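Local coordinates for N-(5'-phosphoribosyl)anthranilate isomerase (Jonesia denitrificans, PDB 4WUI), which probably catalyses the isomerisation of N-(5-phospho-beta-D-ribosyl)anthranilate to 1-(2-carboxyphenylamino)-1-deoxy-D-ribulose 5-phosphate, the third step of tryptophan biosynthesis from chorismate, at residues A[180-183]-A[187-190]; A[21-26]-A[195-200]. All coordinates share one frame; numbering follows the deposited sequence. Where two conformers were deposited one is given.

Contact 1 of 2, residues A[180-183]-A[187-190]; sequences GVES and VKDP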
ATOM      1  N   GLY A 180       6.894   3.732   8.322  1.00 10.19           N
ATOM      2  CA  GLY A 180       8.115   4.481   8.110  1.00 10.72           C
ATOM      3  C   GLY A 180       7.937   5.946   7.828  1.00 10.38           C
ATOM      4  O   GLY A 180       8.935   6.669   7.791  1.00 11.96           O
ATOM      5  N   VAL A 181       6.699   6.392   7.629  1.00  9.68           N
ATOM      6  CA  VAL A 181       6.429   7.819   7.461  1.00 10.14           C
ATOM      7  C   VAL A 181       5.516   8.372   8.555  1.00 10.62           C
ATOM      8  O   VAL A 181       4.880   9.397   8.376  1.00 11.58           O
ATOM      9  CB  VAL A 181       5.917   8.184   6.042  1.00 10.89           C
ATOM     10  CG1 VAL A 181       7.017   7.925   5.013  1.00 11.69           C
ATOM     11  CG2 VAL A 181       4.644   7.448   5.660  1.00 10.68           C
ATOM     12  N   GLU A 182       5.490   7.695   9.698  1.00 10.57           N
ATOM     13  CA  GLU A 182       4.705   8.105  10.853  1.00 11.10           C
ATOM     14  C   GLU A 182       5.553   8.775  11.906  1.00 11.94           C
ATOM     15  O   GLU A 182       6.681   8.397  12.145  1.00 13.28           O
ATOM     16  CB  GLU A 182       4.043   6.895  11.508  1.00 10.75           C
ATOM     17  CG  GLU A 182       2.875   6.407  10.700  1.00 10.57           C
ATOM     18  CD  GLU A 182       2.129   5.227  11.277  1.00 10.72           C
ATOM     19  OE1 GLU A 182       2.687   4.502  12.123  1.00 12.28           O
ATOM     20  OE2 GLU A 182       0.945   5.030  10.893  1.00 11.54           O
ATOM     21  N   SER A 183       4.955   9.739  12.596  1.00 12.35           N
ATOM     22  CA  SER A 183       5.486  10.238  13.853  1.00 13.45           C
ATOM     23  C   SER A 183       4.933   9.457  15.052  1.00 13.80           C
ATOM     24  O   SER A 183       5.535   9.454  16.120  1.00 15.74           O
ATOM     25  CB  SER A 183       5.159  11.724  14.017  1.00 14.83           C
ATOM     26  OG  SER A 183       3.778  11.974  13.912  1.00 15.77           O
ATOM     27  N   VAL A 187      -0.432   8.482  12.767  1.00 14.40           N
ATOM     28  CA  VAL A 187      -0.173   9.897  12.558  1.00 13.31           C
ATOM     29  C   VAL A 187       0.931  10.029  11.499  1.00 12.42           C
ATOM     30  O   VAL A 187       2.118   9.833  11.784  1.00 13.10           O
ATOM     31  CB  VAL A 187       0.239  10.627  13.845  1.00 13.57           C
ATOM     32  CG1 VAL A 187       0.345  12.112  13.579  1.00 14.35           C
ATOM     33  CG2 VAL A 187      -0.770  10.334  14.976  1.00 13.52           C
ATOM     34  N   LYS A 188       0.542  10.342  10.267  1.00 11.54           N
ATOM     35  CA  LYS A 188       1.529  10.500   9.197  1.00 11.92           C
ATOM     36  C   LYS A 188       2.220  11.847   9.353  1.00 12.65           C
ATOM     37  O   LYS A 188       1.600  12.861   9.690  1.00 14.73           O
ATOM     38  CB  LYS A 188       0.905  10.324   7.824  1.00 11.48           C
ATOM     39  CG  LYS A 188       1.196   8.961   7.226  1.00 10.68           C
ATOM     40  CD  LYS A 188       0.566   7.825   8.002  1.00  9.81           C
ATOM     41  CE  LYS A 188       1.003   6.475   7.474  1.00  9.82           C
ATOM     42  NZ  LYS A 188       0.349   5.371   8.201  1.00  9.56           N
ATOM     43  N   ASP A 189       3.522  11.851   9.084  0.53 12.25           N
ATOM     44  CA  ASP A 189       4.396  13.000   9.276  0.53 12.62           C
ATOM     45  C   ASP A 189       4.700  13.612   7.907  0.53 12.20           C
ATOM     46  O   ASP A 189       5.380  12.977   7.105  0.53 11.83           O
ATOM     47  CB  ASP A 189       5.686  12.486   9.939  0.53 13.89           C
ATOM     48  CG  ASP A 189       6.677  13.595  10.264  0.53 15.64           C
ATOM     49  OD1 ASP A 189       6.650  14.647   9.600  0.53 16.08           O
ATOM     50  OD2 ASP A 189       7.494  13.436  11.204  0.53 16.96           O
ATOM     51  N   PRO A 190       4.229  14.849   7.629  1.00 12.32           N
ATOM     52  CA  PRO A 190       4.493  15.432   6.305  1.00 12.33           C
ATOM     53  C   PRO A 190       5.967  15.431   5.901  1.00 11.90           C
ATOM     54  O   PRO A 190       6.264  15.168   4.744  1.00 12.03           O
ATOM     55  CB  PRO A 190       3.946  16.865   6.461  1.00 13.46           C
ATOM     56  CG  PRO A 190       2.793  16.697   7.413  1.00 13.88           C
ATOM     57  CD  PRO A 190       3.345  15.718   8.438  1.00 13.34           C
TER

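Contact 2 of 2, residues A[21-26]-A[195-200]; sequences QAAHVD and AFVQAA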
ATOM      1  N   GLN A  21      -0.426  14.832  -1.418  0.55 10.34           N
ATOM      2  CA  GLN A  21      -0.719  15.542  -2.670  0.55 10.73           C
ATOM      3  C   GLN A  21       0.474  16.411  -3.061  0.55 10.88           C
ATOM      4  O   GLN A  21       0.808  16.516  -4.238  0.55 11.32           O
ATOM      5  CB  GLN A  21      -1.987  16.421  -2.563  0.55 11.02           C
ATOM      6  CG  GLN A  21      -3.340  15.677  -2.307  0.55 10.97           C
ATOM      7  CD  GLN A  21      -4.210  15.279  -3.540  0.55 10.13           C
ATOM      8  OE1 GLN A  21      -5.400  15.008  -3.359  0.55 10.46           O
ATOM      9  NE2 GLN A  21      -3.632  15.169  -4.738  0.55 10.22           N
ATOM     10  N   ALA A  22       1.102  17.074  -2.091  1.00 11.02           N
ATOM     11  CA  ALA A  22       2.232  17.945  -2.387  1.00 11.81           C
ATOM     12  C   ALA A  22       3.429  17.155  -2.923  1.00 11.44           C
ATOM     13  O   ALA A  22       4.209  17.681  -3.711  1.00 12.97           O
ATOM     14  CB  ALA A  22       2.627  18.751  -1.162  1.00 12.70           C
ATOM     15  N   ALA A  23       3.582  15.920  -2.475  1.00 10.69           N
ATOM     16  CA  ALA A  23       4.664  15.035  -2.921  1.00 11.04           C
ATOM     17  C   ALA A  23       4.272  14.259  -4.186  1.00 10.42           C
ATOM     18  O   ALA A  23       5.072  13.495  -4.704  1.00 11.75           O
ATOM     19  CB  ALA A  23       5.008  14.064  -1.831  1.00 11.83           C
ATOM     20  N   HIS A  24       3.057  14.433  -4.684  1.00 10.48           N
ATOM     21  CA  HIS A  24       2.597  13.770  -5.903  1.00 11.51           C
ATOM     22  C   HIS A  24       2.711  12.257  -5.809  1.00 10.81           C
ATOM     23  O   HIS A  24       3.184  11.611  -6.749  1.00 11.61           O
ATOM     24  CB  HIS A  24       3.301  14.345  -7.133  1.00 13.84           C
ATOM     25  CG  HIS A  24       3.014  15.799  -7.300  1.00 17.70           C
ATOM     26  ND1 HIS A  24       3.775  16.796  -6.733  1.00 20.43           N
ATOM     27  CD2 HIS A  24       1.943  16.421  -7.843  1.00 19.80           C
ATOM     28  CE1 HIS A  24       3.249  17.979  -7.018  1.00 21.25           C
ATOM     29  NE2 HIS A  24       2.128  17.775  -7.686  1.00 21.93           N
ATOM     30  N   VAL A  25       2.261  11.697  -4.695  1.00  9.54           N
ATOM     31  CA  VAL A  25       2.172  10.244  -4.597  1.00  9.27           C
ATOM     32  C   VAL A  25       1.145   9.716  -5.592  1.00  8.58           C
ATOM     33  O   VAL A  25       0.306  10.434  -6.122  1.00  9.60           O
ATOM     34  CB  VAL A  25       1.846   9.759  -3.174  1.00  9.87           C
ATOM     35  CG1 VAL A  25       2.866  10.275  -2.142  1.00 11.20           C
ATOM     36  CG2 VAL A  25       0.402  10.083  -2.793  1.00  9.62           C
ATOM     37  N   ASP A  26       1.185   8.405  -5.802  1.00  8.35           N
ATOM     38  CA  ASP A  26       0.257   7.753  -6.707  1.00  8.02           C
ATOM     39  C   ASP A  26      -0.977   7.181  -6.060  1.00  7.86           C
ATOM     40  O   ASP A  26      -2.008   7.014  -6.734  1.00  8.41           O
ATOM     41  CB  ASP A  26       0.983   6.673  -7.491  1.00  8.17           C
ATOM     42  CG  ASP A  26       2.141   7.254  -8.240  1.00  9.61           C
ATOM     43  OD1 ASP A  26       1.936   8.134  -9.073  1.00 10.84           O
ATOM     44  OD2 ASP A  26       3.283   6.866  -7.951  1.00 12.05           O
ATOM     45  N   ALA A 195      10.264  13.335   2.419  1.00 10.35           N
ATOM     46  CA  ALA A 195      11.604  12.727   2.373  1.00 10.64           C
ATOM     47  C   ALA A 195      11.559  11.364   1.679  1.00 10.09           C
ATOM     48  O   ALA A 195      12.459  11.017   0.903  1.00 10.34           O
ATOM     49  CB  ALA A 195      12.160  12.584   3.770  1.00 11.44           C
ATOM     50  N   PHE A 196      10.540  10.572   1.983  1.00  9.76           N
ATOM     51  CA  PHE A 196      10.386   9.263   1.382  1.00  9.36           C
ATOM     52  C   PHE A 196      10.297   9.369  -0.128  1.00  9.28           C
ATOM     53  O   PHE A 196      10.970   8.639  -0.867  1.00  9.40           O
ATOM     54  CB  PHE A 196       9.127   8.583   1.931  1.00  9.33           C
ATOM     55  CG  PHE A 196       8.946   7.180   1.448  1.00  8.92           C
ATOM     56  CD1 PHE A 196       9.556   6.129   2.116  1.00  9.24           C
ATOM     57  CD2 PHE A 196       8.235   6.891   0.295  1.00  9.54           C
ATOM     58  CE1 PHE A 196       9.412   4.833   1.680  1.00  9.73           C
ATOM     59  CE2 PHE A 196       8.098   5.577  -0.138  1.00  9.94           C
ATOM     60  CZ  PHE A 196       8.692   4.561   0.560  1.00 10.01           C
ATOM     61  N   VAL A 197       9.441  10.265  -0.608  1.00  9.37           N
ATOM     62  CA  VAL A 197       9.242  10.419  -2.027  1.00  9.73           C
ATOM     63  C   VAL A 197      10.532  10.930  -2.692  1.00 10.12           C
ATOM     64  O   VAL A 197      10.906  10.478  -3.780  1.00 10.95           O
ATOM     65  CB  VAL A 197       8.019  11.276  -2.316  1.00 10.76           C
ATOM     66  CG1 VAL A 197       7.908  11.573  -3.787  1.00 12.23           C
ATOM     67  CG2 VAL A 197       6.752  10.588  -1.791  1.00 11.17           C
ATOM     68  N   GLN A 198      11.206  11.888  -2.054  1.00 10.06           N
ATOM     69  CA  GLN A 198      12.456  12.393  -2.601  1.00 10.68           C
ATOM     70  C   GLN A 198      13.469  11.264  -2.745  1.00 10.48           C
ATOM     71  O   GLN A 198      14.121  11.120  -3.777  1.00 11.30           O
ATOM     72  CB  GLN A 198      13.021  13.488  -1.718  1.00 11.79           C
ATOM     73  CG  GLN A 198      14.335  14.035  -2.235  1.00 14.48           C
ATOM     74  CD  GLN A 198      14.822  15.180  -1.392  1.00 17.62           C
ATOM     75  OE1 GLN A 198      14.110  16.164  -1.215  1.00 20.31           O
ATOM     76  NE2 GLN A 198      16.030  15.073  -0.875  1.00 18.96           N
ATOM     77  N   ALA A 199      13.634  10.468  -1.715  1.00  9.98           N
ATOM     78  CA  ALA A 199      14.584   9.368  -1.740  1.00 10.08           C
ATOM     79  C   ALA A 199      14.222   8.353  -2.828  1.00 10.97           C
ATOM     80  O   ALA A 199      15.093   7.865  -3.570  1.00 11.73           O
ATOM     81  CB  ALA A 199      14.655   8.682  -0.381  1.00 10.47           C
ATOM     82  N   ALA A 200      12.936   8.023  -2.928  1.00 10.39           N
ATOM     83  CA  ALA A 200      12.471   6.996  -3.858  1.00 11.28           C
ATOM     84  C   ALA A 200      12.644   7.477  -5.313  1.00 12.76           C
ATOM     85  O   ALA A 200      13.100   6.722  -6.172  1.00 14.45           O
ATOM     86  CB  ALA A 200      11.034   6.655  -3.574  1.00 11.15           C
TER

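Contact 1 of 2, residues A[180-183]-A[187-190]
Val181 meets the returning segment at two points: its carbonyl O accepts the backbone N of Asp189 at 2.9 Å, and its CG2 lies 4.1 Å from CG of Lys188. The branched, apolar valine suits a buried place where it also packs on Ile193 and Phe196 of helix 190-204, beside the aliphatic part of the lysine. Glu182 comes next and forms an antiparallel non-hydrogen-bonded pair with Lys188, their CA atoms 4.3 Å apart. The chain thus doubles back after strand 174-177, the eighth strand of the TIM barrel, as a short antiparallel hairpin before the last helix. The glutamate runs out extended beyond CG, and the lysine, bent at chi2 (65°), crosses it obliquely; their ends meet in a salt bridge, NZ to OE2 2.8 Å. NZ reaches the anti side of that oxygen, 34° out of the carboxylate plane. OE2 also accepts the N of Gly186 and OE1 pairs with Arg38, so several bonds hold the buried carboxylate. NZ is further bonded to the carbonyls of Cys9 and Gly10 and to OG of Ser178, which ties the hairpin to the ends of the first and last barrel strands. A methionine in place of Lys188 would probably leave OE2 without its charged mate and those carbonyls without their shared donor. At Ser183 the chain turns a corner, and its N donates to O of Val187 at 3.0 Å; the same O lies 3.2 Å from CA of Glu182 in a CA-H...O contact. A small polar serine suits this exposed corner. Asp189 is the N-cap of helix 190-204, its OD1 making, in the conformer given, a weak bond to the N of Ala191.

Contact 2 of 2, residues A[21-26]-A[195-200]
Val197 points from its helix toward the turn that follows helix 14-22, and its two methyls divide the work. CG2 meets CB of Ala23 at 3.9 Å and also CG1 of Val25, whose side chain crosses that of Val197 at about a right angle. With CG1 anti to the backbone N (chi1 173°), the other methyl is brought to the carbonyl O of Ala23, 3.5 Å away. A beta-branched residue suits this place because one side chain can touch two neighbours and a carbonyl together, whereas the single methyl of Ala23 lets the helix come near: the CA atoms of Ala23 and Val197 are 6.6 Å apart. The turn owes its shape to His24, which has positive phi (57°) and closes a Schellman motif, its N bonded to O of Gln21 at 3.1 Å. Arg201, one turn further along the second helix, donates to the carbonyls of both Ala23 and His24, adding polar bonds to the apolar contact. Val25 also packs on Val8 of strand 5-8. Such packing of the last helix against the end of the first closes the outer helical layer of a (beta/alpha)8 barrel.

How the contacts relate
Helix 190-204 connects the two contacts: contact 1 ends at its N-terminus, and contact 2 lies about two turns further along. Their centres are about 13 Å apart, and they touch directly where CG1 of Val181 packs on CB of Phe196 at 3.8 Å. Contact 2 joins the last helix to the end of the first, meeting the turn between helix 14-22 and strand 27-32, and contact 1, itself local, reaches the start of the barrel through Lys188 NZ. Contact 1 follows the C-terminal end of strand 174-177, the side of the barrel on which TIM-barrel enzymes carry their active sites; contact 2 lies toward the opposite, N-terminal side.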